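Local coordinates for protein esterase (Thermotoga maritima, PDB 3DOH) that probably hydrolyses carboxylic ester bonds as a thermostable esterase that joins an immunoglobulin-like domain to an alpha/beta-hydrolase domain, at residues H138-F147 with N190-V201. Sequence-based numbering, arbitrary orientation.
Sequences HLIIDDFLAF and NYLQVAGNRGAV. With SO4 (sulfate ion), chain G.
Tyr-191 turns the edge of its ring toward the face of His-138, a T-shaped pair with centroids 5.1 Å apart and planes at 77°. The pair sits where an immunoglobulin-like domain meets an alpha/beta-hydrolase domain: 138-147 carries the chain from strand 129-139 of the immunoglobulin-like part into strand 144-150, an outermost strand of the hydrolase sheet within this chain, while 190-201 is a loop with a weak helical turn on the hydrolase side. The Tyr-191 ring swings away from its own backbone N (chi1 -163°), which carries OH above the imidazole, offset toward its rim, 3.0 Å from His-138 CG. Tyrosine suits this place because its hydroxyl also hydrogen-bonds Glu-20 of the immunoglobulin-like part. Histidine offers a face to the phenol and polar edges to others: NE2 hydrogen-bonds Glu-136, and ND1 of His-138 donates to O4 of a sulfate ion, probably from the crystallisation liquor, at 2.6 Å.

Next along the contact, buried Ile-141 uses both branches. Its CG2 rests by Tyr-191 CE1, whereas the CG1 arm slides past Val-194 in the opposite direction, Ile-141 CG1 lying 3.4 Å from Val-194 CG1, and ends with CD1 on the small Ala-195 CB. Val-194 is shared, for its other methyl, CG2, lies over one face of the Phe-144 ring. That broad ring extends to Val-201 CG2, which Ile-140 CG2 also touches at 3.5 Å, Ile-140 and Val-201 crossing at about a right angle.

At the far end asparagine suits because its amide both accepts and donates: Asn-190 OD1 takes a bond from Gln-193 NE2 in its carbonyl plane, and Asn-190 ND2, besides its bond to Tyr-160 O, gives a weak, bent bond of 3.1 Å to Phe-147 O.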
ATOM      1  N   HIS A 138     -37.558   1.025  10.229  1.00 34.53           N
ATOM      2  CA  HIS A 138     -37.266   0.226   9.043  1.00 33.68           C
ATOM      3  C   HIS A 138     -37.695   0.950   7.772  1.00 33.39           C
ATOM      4  O   HIS A 138     -38.863   0.905   7.385  1.00 33.43           O
ATOM      5  CB  HIS A 138     -37.957  -1.136   9.133  1.00 32.77           C
ATOM      6  CG  HIS A 138     -37.673  -1.876  10.403  1.00 34.12           C
ATOM      7  ND1 HIS A 138     -38.669  -2.403  11.195  1.00 32.09           N
ATOM      8  CD2 HIS A 138     -36.504  -2.176  11.018  1.00 33.45           C
ATOM      9  CE1 HIS A 138     -38.126  -2.997  12.244  1.00 30.81           C
ATOM     10  NE2 HIS A 138     -36.814  -2.873  12.160  1.00 30.98           N
ATOM     11  N   LEU A 139     -36.744   1.617   7.128  1.00 33.33           N
ATOM     12  CA  LEU A 139     -37.062   2.657   6.156  1.00 33.45           C
ATOM     13  C   LEU A 139     -37.600   2.058   4.862  1.00 33.23           C
ATOM     14  O   LEU A 139     -36.835   1.629   3.999  1.00 32.66           O
ATOM     15  CB  LEU A 139     -35.827   3.514   5.865  1.00 33.50           C
ATOM     16  CG  LEU A 139     -35.608   4.720   6.780  1.00 32.19           C
ATOM     17  CD1 LEU A 139     -34.356   5.483   6.374  1.00 30.71           C
ATOM     18  CD2 LEU A 139     -36.824   5.633   6.768  1.00 30.39           C
ATOM     19  N   ILE A 140     -38.923   2.031   4.733  1.00 33.37           N
ATOM     20  CA  ILE A 140     -39.566   1.518   3.530  1.00 33.65           C
ATOM     21  C   ILE A 140     -40.243   0.178   3.795  1.00 34.95           C
ATOM     22  O   ILE A 140     -41.288  -0.126   3.220  1.00 37.06           O
ATOM     23  CB  ILE A 140     -38.556   1.353   2.378  1.00 33.37           C
ATOM     24  CG1 ILE A 140     -37.849   2.680   2.095  1.00 32.60           C
ATOM     25  CG2 ILE A 140     -39.254   0.838   1.129  1.00 32.21           C
ATOM     26  CD1 ILE A 140     -38.725   3.705   1.408  1.00 30.88           C
ATOM     27  N   ILE A 141     -39.640  -0.621   4.670  1.00 35.09           N
ATOM     28  CA  ILE A 141     -40.274  -1.841   5.155  1.00 33.93           C
ATOM     29  C   ILE A 141     -41.433  -1.525   6.095  1.00 33.96           C
ATOM     30  O   ILE A 141     -42.346  -2.333   6.262  1.00 34.13           O
ATOM     31  CB  ILE A 141     -39.266  -2.747   5.887  1.00 33.57           C
ATOM     32  CG1 ILE A 141     -38.404  -3.509   4.878  1.00 32.72           C
ATOM     33  CG2 ILE A 141     -39.991  -3.713   6.811  1.00 33.92           C
ATOM     34  CD1 ILE A 141     -37.425  -4.471   5.514  1.00 31.48           C
ATOM     35  N   ASP A 142     -41.390  -0.345   6.704  1.00 33.04           N
ATOM     36  CA  ASP A 142     -42.452   0.099   7.574  1.00 33.14           C
ATOM     37  C   ASP A 142     -43.637   0.743   6.840  1.00 32.47           C
ATOM     38  O   ASP A 142     -44.611   1.062   7.473  1.00 32.74           O
ATOM     39  CB  ASP A 142     -41.893   1.027   8.654  1.00 33.18           C
ATOM     40  CG  ASP A 142     -41.365   2.350   8.076  1.00 35.07           C
ATOM     41  OD1 ASP A 142     -41.442   2.551   6.809  1.00 32.97           O
ATOM     42  OD2 ASP A 142     -40.867   3.173   8.904  1.00 34.91           O
ATOM     43  N   ASP A 143     -43.570   0.923   5.523  1.00 32.55           N
ATOM     44  CA  ASP A 143     -44.775   1.302   4.760  1.00 32.75           C
ATOM     45  C   ASP A 143     -45.639   0.155   4.269  1.00 32.78           C
ATOM     46  O   ASP A 143     -46.715   0.406   3.725  1.00 33.93           O
ATOM     47  CB  ASP A 143     -44.460   2.171   3.542  1.00 32.51           C
ATOM     48  CG  ASP A 143     -43.638   3.371   3.889  1.00 32.83           C
ATOM     49  OD1 ASP A 143     -44.081   4.149   4.757  1.00 35.92           O
ATOM     50  OD2 ASP A 143     -42.542   3.538   3.294  1.00 31.89           O
ATOM     51  N   PHE A 144     -45.144  -1.072   4.394  1.00 32.58           N
ATOM     52  CA  PHE A 144     -45.859  -2.284   4.000  1.00 32.42           C
ATOM     53  C   PHE A 144     -46.572  -2.746   5.234  1.00 33.00           C
ATOM     54  O   PHE A 144     -45.938  -3.212   6.193  1.00 33.74           O
ATOM     55  CB  PHE A 144     -44.890  -3.434   3.635  1.00 31.91           C
ATOM     56  CG  PHE A 144     -44.239  -3.305   2.299  1.00 29.82           C
ATOM     57  CD1 PHE A 144     -43.376  -2.236   2.019  1.00 27.73           C
ATOM     58  CD2 PHE A 144     -44.468  -4.268   1.311  1.00 29.99           C
ATOM     59  CE1 PHE A 144     -42.777  -2.091   0.787  1.00 25.13           C
ATOM     60  CE2 PHE A 144     -43.852  -4.148   0.038  1.00 30.64           C
ATOM     61  CZ  PHE A 144     -42.990  -3.051  -0.213  1.00 29.98           C
ATOM     62  N   LEU A 145     -47.883  -2.632   5.211  1.00 33.28           N
ATOM     63  CA  LEU A 145     -48.754  -3.256   6.202  1.00 33.01           C
ATOM     64  C   LEU A 145     -48.546  -4.756   6.274  1.00 33.24           C
ATOM     65  O   LEU A 145     -48.262  -5.402   5.270  1.00 33.57           O
ATOM     66  CB  LEU A 145     -50.200  -2.974   5.811  1.00 32.91           C
ATOM     67  CG  LEU A 145     -50.528  -1.492   5.734  1.00 31.77           C
ATOM     68  CD1 LEU A 145     -51.764  -1.263   4.910  1.00 29.29           C
ATOM     69  CD2 LEU A 145     -50.639  -0.962   7.161  1.00 30.35           C
ATOM     70  N   ALA A 146     -48.677  -5.303   7.474  1.00 34.21           N
ATOM     71  CA  ALA A 146     -48.583  -6.749   7.689  1.00 35.18           C
ATOM     72  C   ALA A 146     -49.980  -7.343   7.780  1.00 35.78           C
ATOM     73  O   ALA A 146     -50.865  -6.762   8.393  1.00 36.61           O
ATOM     74  CB  ALA A 146     -47.784  -7.055   8.942  1.00 34.60           C
ATOM     75  N   PHE A 147     -50.179  -8.476   7.128  1.00 36.53           N
ATOM     76  CA  PHE A 147     -51.444  -9.183   7.163  1.00 37.45           C
ATOM     77  C   PHE A 147     -51.106 -10.658   7.160  1.00 38.28           C
ATOM     78  O   PHE A 147     -49.986 -11.032   6.801  1.00 38.47           O
ATOM     79  CB  PHE A 147     -52.294  -8.829   5.931  1.00 37.13           C
ATOM     80  CG  PHE A 147     -52.845  -7.435   5.953  1.00 37.74           C
ATOM     81  CD1 PHE A 147     -53.762  -7.041   6.928  1.00 39.62           C
ATOM     82  CD2 PHE A 147     -52.451  -6.499   5.001  1.00 37.36           C
ATOM     83  CE1 PHE A 147     -54.282  -5.716   6.935  1.00 40.42           C
ATOM     84  CE2 PHE A 147     -52.954  -5.177   5.002  1.00 34.50           C
ATOM     85  CZ  PHE A 147     -53.866  -4.792   5.954  1.00 37.38           C
ATOM     86  N   ASN A 190     -42.984 -12.898   8.553  1.00 30.11           N
ATOM     87  CA  ASN A 190     -43.486 -11.824   7.714  1.00 29.65           C
ATOM     88  C   ASN A 190     -42.496 -10.640   7.529  1.00 29.75           C
ATOM     89  O   ASN A 190     -42.913  -9.495   7.279  1.00 30.03           O
ATOM     90  CB  ASN A 190     -44.823 -11.310   8.258  1.00 29.16           C
ATOM     91  CG  ASN A 190     -45.772 -10.895   7.161  1.00 29.36           C
ATOM     92  OD1 ASN A 190     -45.415 -10.917   5.984  1.00 31.70           O
ATOM     93  ND2 ASN A 190     -46.987 -10.511   7.525  1.00 28.59           N
ATOM     94  N   TYR A 191     -41.201 -10.893   7.656  1.00 29.46           N
ATOM     95  CA  TYR A 191     -40.233  -9.805   7.534  1.00 29.37           C
ATOM     96  C   TYR A 191     -39.183 -10.129   6.484  1.00 28.87           C
ATOM     97  O   TYR A 191     -38.924  -9.346   5.569  1.00 28.77           O
ATOM     98  CB  TYR A 191     -39.562  -9.532   8.882  1.00 29.13           C
ATOM     99  CG  TYR A 191     -38.859  -8.196   8.958  1.00 29.32           C
ATOM    100  CD1 TYR A 191     -39.488  -7.089   9.515  1.00 28.52           C
ATOM    101  CD2 TYR A 191     -37.568  -8.040   8.472  1.00 31.13           C
ATOM    102  CE1 TYR A 191     -38.850  -5.866   9.586  1.00 28.38           C
ATOM    103  CE2 TYR A 191     -36.921  -6.820   8.539  1.00 30.34           C
ATOM    104  CZ  TYR A 191     -37.567  -5.737   9.097  1.00 29.99           C
ATOM    105  OH  TYR A 191     -36.927  -4.520   9.165  1.00 29.72           O
ATOM    106  N   LEU A 192     -38.585 -11.300   6.639  1.00 29.08           N
ATOM    107  CA  LEU A 192     -37.574 -11.828   5.717  1.00 28.74           C
ATOM    108  C   LEU A 192     -37.772 -11.505   4.247  1.00 27.96           C
ATOM    109  O   LEU A 192     -36.819 -11.070   3.589  1.00 28.15           O
ATOM    110  CB  LEU A 192     -37.476 -13.329   5.880  1.00 28.50           C
ATOM    111  CG  LEU A 192     -36.164 -13.847   6.456  1.00 30.28           C
ATOM    112  CD1 LEU A 192     -35.309 -12.786   7.188  1.00 28.72           C
ATOM    113  CD2 LEU A 192     -36.485 -15.021   7.348  1.00 29.06           C
ATOM    114  N   GLN A 193     -39.001 -11.681   3.757  1.00 26.74           N
ATOM    115  CA  GLN A 193     -39.268 -11.705   2.303  1.00 25.96           C
ATOM    116  C   GLN A 193     -39.262 -10.305   1.714  1.00 24.98           C
ATOM    117  O   GLN A 193     -39.308 -10.089   0.480  1.00 24.27           O
ATOM    118  CB  GLN A 193     -40.568 -12.480   1.976  1.00 25.99           C
ATOM    119  CG  GLN A 193     -41.883 -11.718   2.088  1.00 27.55           C
ATOM    120  CD  GLN A 193     -42.395 -11.615   3.513  1.00 30.55           C
ATOM    121  OE1 GLN A 193     -41.658 -11.882   4.470  1.00 32.17           O
ATOM    122  NE2 GLN A 193     -43.664 -11.225   3.666  1.00 30.36           N
ATOM    123  N   VAL A 194     -39.164  -9.355   2.627  1.00 23.98           N
ATOM    124  CA  VAL A 194     -39.220  -7.973   2.288  1.00 23.09           C
ATOM    125  C   VAL A 194     -37.852  -7.345   2.640  1.00 23.38           C
ATOM    126  O   VAL A 194     -37.573  -6.208   2.286  1.00 25.30           O
ATOM    127  CB  VAL A 194     -40.487  -7.364   2.999  1.00 23.04           C
ATOM    128  CG1 VAL A 194     -40.162  -6.275   4.008  1.00 22.96           C
ATOM    129  CG2 VAL A 194     -41.557  -6.948   1.994  1.00 20.34           C
ATOM    130  N   ALA A 195     -36.979  -8.091   3.297  1.00 21.97           N
ATOM    131  CA  ALA A 195     -35.751  -7.520   3.770  1.00 21.25           C
ATOM    132  C   ALA A 195     -34.518  -8.196   3.164  1.00 21.55           C
ATOM    133  O   ALA A 195     -33.417  -7.636   3.155  1.00 20.80           O
ATOM    134  CB  ALA A 195     -35.703  -7.607   5.251  1.00 21.13           C
ATOM    135  N   GLY A 196     -34.697  -9.400   2.651  1.00 22.05           N
ATOM    136  CA  GLY A 196     -33.563 -10.166   2.139  1.00 22.77           C
ATOM    137  C   GLY A 196     -32.922  -9.578   0.897  1.00 23.73           C
ATOM    138  O   GLY A 196     -31.739  -9.776   0.683  1.00 24.12           O
ATOM    139  N   ASN A 197     -33.688  -8.834   0.096  1.00 24.36           N
ATOM    140  CA  ASN A 197     -33.192  -8.143  -1.120  1.00 25.15           C
ATOM    141  C   ASN A 197     -34.177  -7.020  -1.531  1.00 25.17           C
ATOM    142  O   ASN A 197     -35.141  -6.783  -0.814  1.00 25.78           O
ATOM    143  CB  ASN A 197     -32.995  -9.151  -2.238  1.00 24.17           C
ATOM    144  CG  ASN A 197     -34.177 -10.079  -2.372  1.00 27.12           C
ATOM    145  OD1 ASN A 197     -34.027 -11.314  -2.353  1.00 31.80           O
ATOM    146  ND2 ASN A 197     -35.378  -9.495  -2.515  1.00 26.21           N
ATOM    147  N   ARG A 198     -33.951  -6.340  -2.652  1.00 25.13           N
ATOM    148  CA  ARG A 198     -34.724  -5.154  -2.992  1.00 25.64           C
ATOM    149  C   ARG A 198     -35.968  -5.561  -3.791  1.00 25.48           C
ATOM    150  O   ARG A 198     -36.648  -4.734  -4.409  1.00 24.94           O
ATOM    151  CB  ARG A 198     -33.856  -4.131  -3.757  1.00 25.87           C
ATOM    152  CG  ARG A 198     -32.950  -3.165  -2.908  1.00 26.87           C
ATOM    153  CD  ARG A 198     -32.954  -1.697  -3.457  1.00 28.47           C
ATOM    154  NE  ARG A 198     -32.775  -0.687  -2.388  1.00 39.64           N
ATOM    155  CZ  ARG A 198     -31.679   0.095  -2.196  1.00 45.16           C
ATOM    156  NH1 ARG A 198     -30.609   0.026  -3.018  1.00 46.32           N
ATOM    157  NH2 ARG A 198     -31.632   0.970  -1.166  1.00 43.48           N
ATOM    158  N   GLY A 199     -36.284  -6.856  -3.754  1.00 26.08           N
ATOM    159  CA  GLY A 199     -37.366  -7.436  -4.581  1.00 25.15           C
ATOM    160  C   GLY A 199     -38.748  -6.852  -4.396  1.00 24.78           C
ATOM    161  O   GLY A 199     -39.522  -6.724  -5.365  1.00 24.62           O
ATOM    162  N   ALA A 200     -39.074  -6.486  -3.156  1.00 24.47           N
ATOM    163  CA  ALA A 200     -40.412  -5.963  -2.856  1.00 24.41           C
ATOM    164  C   ALA A 200     -40.365  -4.442  -2.858  1.00 24.71           C
ATOM    165  O   ALA A 200     -41.229  -3.760  -3.375  1.00 24.36           O
ATOM    166  CB  ALA A 200     -40.898  -6.476  -1.498  1.00 23.29           C
ATOM    167  N   VAL A 201     -39.284  -3.945  -2.301  1.00 24.66           N
ATOM    168  CA  VAL A 201     -39.171  -2.608  -1.827  1.00 24.43           C
ATOM    169  C   VAL A 201     -38.831  -1.609  -2.944  1.00 23.98           C
ATOM    170  O   VAL A 201     -39.241  -0.445  -2.912  1.00 24.69           O
ATOM    171  CB  VAL A 201     -38.095  -2.692  -0.723  1.00 25.29           C
ATOM    172  CG1 VAL A 201     -36.896  -1.821  -0.988  1.00 25.90           C
ATOM    173  CG2 VAL A 201     -38.707  -2.627   0.669  1.00 23.60           C
TER
HETATM  174  S   SO4 G 404     -42.212  -2.794  10.614  1.00 49.65           S
HETATM  175  O1  SO4 G 404     -41.946  -4.223  10.456  1.00 50.49           O
HETATM  176  O2  SO4 G 404     -42.421  -2.559  12.047  1.00 50.93           O
HETATM  177  O3  SO4 G 404     -43.395  -2.384   9.843  1.00 48.32           O
HETATM  178  O4  SO4 G 404     -41.056  -2.017  10.150  1.00 50.16           O